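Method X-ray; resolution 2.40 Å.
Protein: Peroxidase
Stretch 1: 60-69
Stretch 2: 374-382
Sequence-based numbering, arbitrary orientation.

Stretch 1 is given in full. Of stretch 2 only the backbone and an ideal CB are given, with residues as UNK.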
# COMPACT_ATOMS: atom_id res chain seq x y z
N ASP A 60 14.93 27.14 14.37
CA ASP A 60 16.10 27.97 13.99
C ASP A 60 17.17 27.04 13.42
O ASP A 60 16.89 25.83 13.28
CB ASP A 60 16.61 28.78 15.19
CG ASP A 60 16.97 27.92 16.40
OD1 ASP A 60 17.13 26.68 16.22
OD2 ASP A 60 17.02 28.50 17.50
N ARG A 61 18.36 27.57 13.10
CA ARG A 61 19.48 26.80 12.52
C ARG A 61 19.76 25.57 13.41
O ARG A 61 20.04 24.49 12.86
CB ARG A 61 20.72 27.69 12.41
CG ARG A 61 21.74 27.24 11.38
CD ARG A 61 22.83 28.26 11.26
NE ARG A 61 22.48 29.19 10.19
CZ ARG A 61 22.99 30.40 10.02
NH1 ARG A 61 23.90 30.88 10.86
NH2 ARG A 61 22.60 31.13 8.99
N ALA A 62 19.71 25.73 14.73
CA ALA A 62 20.11 24.67 15.69
C ALA A 62 19.11 23.51 15.62
O ALA A 62 19.57 22.33 15.60
CB ALA A 62 20.23 25.24 17.08
N SER A 63 17.81 23.83 15.57
CA SER A 63 16.68 22.88 15.39
C SER A 63 16.92 22.04 14.14
O SER A 63 16.86 20.80 14.22
CB SER A 63 15.36 23.59 15.27
OG SER A 63 15.06 24.25 16.48
N VAL A 64 17.12 22.71 13.01
CA VAL A 64 17.26 22.05 11.68
C VAL A 64 18.47 21.12 11.76
O VAL A 64 18.35 19.94 11.34
CB VAL A 64 17.38 23.07 10.55
CG1 VAL A 64 17.60 22.42 9.19
CG2 VAL A 64 16.16 23.99 10.52
N GLU A 65 19.58 21.61 12.31
CA GLU A 65 20.82 20.81 12.42
C GLU A 65 20.56 19.54 13.23
O GLU A 65 20.90 18.45 12.74
CB GLU A 65 21.94 21.59 13.09
CG GLU A 65 23.24 20.83 12.97
CD GLU A 65 24.41 21.51 13.66
OE1 GLU A 65 24.47 22.75 13.65
OE2 GLU A 65 25.24 20.77 14.20
N ARG A 66 20.02 19.70 14.44
CA ARG A 66 19.67 18.56 15.34
C ARG A 66 18.82 17.54 14.57
O ARG A 66 19.17 16.34 14.58
CB ARG A 66 18.94 19.08 16.59
CG ARG A 66 18.63 18.00 17.62
CD ARG A 66 19.88 17.41 18.27
NE ARG A 66 19.55 16.27 19.13
CZ ARG A 66 20.33 15.77 20.09
NH1 ARG A 66 21.50 16.33 20.35
NH2 ARG A 66 19.94 14.72 20.80
N LEU A 67 17.77 18.00 13.91
CA LEU A 67 16.84 17.13 13.14
C LEU A 67 17.61 16.29 12.12
O LEU A 67 17.42 15.07 12.08
CB LEU A 67 15.82 18.03 12.43
CG LEU A 67 14.80 17.28 11.58
CD1 LEU A 67 14.05 16.25 12.41
CD2 LEU A 67 13.81 18.26 10.94
N LEU A 68 18.44 16.93 11.30
CA LEU A 68 19.27 16.26 10.25
C LEU A 68 20.24 15.27 10.89
O LEU A 68 20.55 14.24 10.26
CB LEU A 68 20.04 17.31 9.45
CG LEU A 68 19.18 18.27 8.64
CD1 LEU A 68 20.05 19.28 7.92
CD2 LEU A 68 18.28 17.52 7.66
N ARG A 69 20.75 15.60 12.08
CA ARG A 69 21.74 14.75 12.78
C ARG A 69 21.06 13.51 13.34
O ARG A 69 21.63 12.42 13.19
CB ARG A 69 22.45 15.52 13.88
CG ARG A 69 23.54 16.48 13.41
CD ARG A 69 24.22 16.96 14.68
NE ARG A 69 25.22 18.00 14.50
CZ ARG A 69 26.54 17.82 14.55
NH1 ARG A 69 27.07 16.62 14.72
NH2 ARG A 69 27.34 18.85 14.36
N UNK A 374 29.90 12.08 9.18
CA UNK A 374 29.24 13.30 8.66
C UNK A 374 27.73 13.16 8.90
O UNK A 374 27.32 12.13 9.43
CB UNK A 374 29.54 13.51 7.17
N UNK A 375 26.95 14.17 8.52
CA UNK A 375 25.47 14.14 8.56
C UNK A 375 24.90 14.81 7.30
O UNK A 375 25.55 15.70 6.71
CB UNK A 375 24.95 14.84 9.82
N UNK A 376 23.73 14.36 6.87
CA UNK A 376 23.10 14.80 5.60
C UNK A 376 22.80 16.30 5.72
O UNK A 376 22.19 16.72 6.72
CB UNK A 376 21.82 14.01 5.30
N UNK A 377 23.27 17.09 4.74
CA UNK A 377 22.99 18.53 4.63
C UNK A 377 23.99 19.36 5.43
O UNK A 377 23.81 20.58 5.53
CB UNK A 377 21.57 18.83 5.11
N UNK A 378 25.03 18.71 5.93
CA UNK A 378 26.08 19.34 6.78
C UNK A 378 26.70 20.55 6.05
O UNK A 378 26.87 21.59 6.71
CB UNK A 378 27.17 18.33 7.13
N UNK A 379 27.05 20.42 4.77
CA UNK A 379 27.70 21.50 3.97
C UNK A 379 26.79 22.74 3.91
O UNK A 379 27.33 23.85 3.82
CB UNK A 379 28.01 21.01 2.55
N UNK A 380 25.47 22.57 3.95
CA UNK A 380 24.53 23.72 4.01
C UNK A 380 24.62 24.40 5.39
O UNK A 380 24.76 25.64 5.42
CB UNK A 380 23.10 23.26 3.74
N UNK A 381 24.48 23.63 6.47
CA UNK A 381 24.24 24.19 7.84
C UNK A 381 25.54 24.72 8.47
O UNK A 381 25.45 25.30 9.54
CB UNK A 381 23.63 23.12 8.75
N UNK A 382 26.69 24.56 7.79
CA UNK A 382 27.99 25.27 8.04
C UNK A 382 27.77 26.80 8.14
O UNK A 382 28.37 27.42 9.03
CB UNK A 382 28.99 24.97 6.92

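Stretch 1 is helical from Arg61 onward, and the helix continues past Arg69; it is opened by a cap in which Ser63 N donates to Asp60 OD1 at 3.0 Å. Toward stretch 2 it offers an apolar patch made by Val64, Leu68 and the aliphatic part of Arg61, and beside it a charged pair, Glu65 and Arg69, joined by a salt bridge with Arg69 NE 2.8 Å from Glu65 OE2.

Position 374 points its CA-to-CB bond away, with nothing of the helix within 5.5 Å of the ideal CB. Many polar residues would serve; the deposited one is Glu374, and it makes no contact here.

Position 375 is different. The backbone is extended, CB points toward the helix, and the ideal CB lies 4.2 Å from Arg69 CG and 4.5 Å from Leu68 O. A side chain starting here meets the methylene run of an arginine, so an aromatic ring suits it well, though a long aliphatic chain could also pack. The residue is Tyr375, with chi1 in p. Arg69 CG sits over one face of its ring, 3.8 Å from the centroid and 14° off the normal, a CH-pi contact, and Tyr375 CE2 lies over one face of the guanidinium. Leu68 CB approaches Tyr375 CD1 obliquely at 4.0 Å, while the hydroxyl reaches along the helix until Tyr375 OH is 3.3 Å from Glu65 CG, a contact with carbon.

At 376 the bond runs sideways, and the ideal CB is 5.1 Å from Leu68 O. Phi and psi of -63° and 127° fit the second residue of a type II turn. A modest apolar side chain would fill the space beside Leu68. It is Val376, whose CG1 is 4.4 Å from Leu68 CD2; its backbone comes closer, with Val376 O 3.5 Å from Leu68 CB.

Position 377 gives the clearest rule. Its phi of 87° favours glycine, and an ideal CB would stand 3.2 Å from Leu68 CD1, too tight for comfort. Gly377 satisfies both conditions, bringing its CA to 4.5 Å from Leu68 CD1 and occupying the N-cap position, right before the helix that follows.

Position 378 points sideways into open space and would accept many polar residues. Gln378 turns back on its own stretch, taking a hydrogen bond from Tyr375 N to its OE1 at 3.2 Å. Position 379 is out of reach and equally permissive; it holds Arg379. At 380 the bond runs sideways with nothing of stretch 1 within 5.5 Å of the ideal CB, so stretch 1 sets no preference and polar or apolar chains would both fit; the residue is Leu380, which makes no contact here.

Position 381 faces stretch 1 again, its ideal CB 4.8 Å from Glu65 CG, 5.2 Å from Arg61 CG and 5.3 Å from Leu68 CD1. That spacing leaves room for a branched or long aliphatic knob, leucine, isoleucine or methionine. Leu381 sits among Arg61, Val64, Glu65 and Leu68: its CD1 is 3.7 Å from Arg61 O and 4.1 Å from Val64 CG1, and its CD2 is 4.0 Å from Leu68 CD1.

Position 382 points away, with nothing of stretch 1 within 5.5 Å of its ideal CB, so stretch 1 imposes no choice; it is Glu382.

Stretch 2 (374-382) EYVGQRLLE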
# COMPACT_ATOMS: atom_id res chain seq x y z
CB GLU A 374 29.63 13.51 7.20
CG GLU A 374 31.13 13.69 6.99
CD GLU A 374 31.58 13.82 5.53
OE1 GLU A 374 30.76 13.60 4.62
OE2 GLU A 374 32.75 14.22 5.31
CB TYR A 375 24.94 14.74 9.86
CG TYR A 375 25.08 16.23 9.99
CD1 TYR A 375 24.08 17.08 9.54
CD2 TYR A 375 26.17 16.79 10.61
CE1 TYR A 375 24.17 18.45 9.69
CE2 TYR A 375 26.29 18.17 10.77
CZ TYR A 375 25.28 19.00 10.31
OH TYR A 375 25.39 20.35 10.45
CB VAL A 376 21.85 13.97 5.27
CG1 VAL A 376 20.73 14.18 6.29
CG2 VAL A 376 21.35 14.27 3.86
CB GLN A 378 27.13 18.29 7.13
CG GLN A 378 28.23 18.81 8.05
CD GLN A 378 29.10 17.67 8.48
OE1 GLN A 378 29.00 16.55 7.98
NE2 GLN A 378 29.97 17.94 9.45
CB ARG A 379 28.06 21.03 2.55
CG ARG A 379 29.27 20.11 2.50
CD ARG A 379 29.69 19.70 1.08
NE ARG A 379 28.83 18.66 0.53
CZ ARG A 379 29.02 17.33 0.67
NH1 ARG A 379 30.07 16.86 1.33
NH2 ARG A 379 28.17 16.48 0.12
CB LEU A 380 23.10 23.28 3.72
CG LEU A 380 22.04 24.37 3.91
CD1 LEU A 380 22.35 25.59 3.03
CD2 LEU A 380 20.64 23.82 3.63
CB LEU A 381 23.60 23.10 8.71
CG LEU A 381 22.10 22.94 8.65
CD1 LEU A 381 21.41 24.00 9.51
CD2 LEU A 381 21.58 22.91 7.22
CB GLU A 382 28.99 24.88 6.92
CG GLU A 382 30.35 24.28 7.31
CD GLU A 382 30.31 22.93 7.99
OE1 GLU A 382 29.22 22.48 8.41
OE2 GLU A 382 31.39 22.33 8.10
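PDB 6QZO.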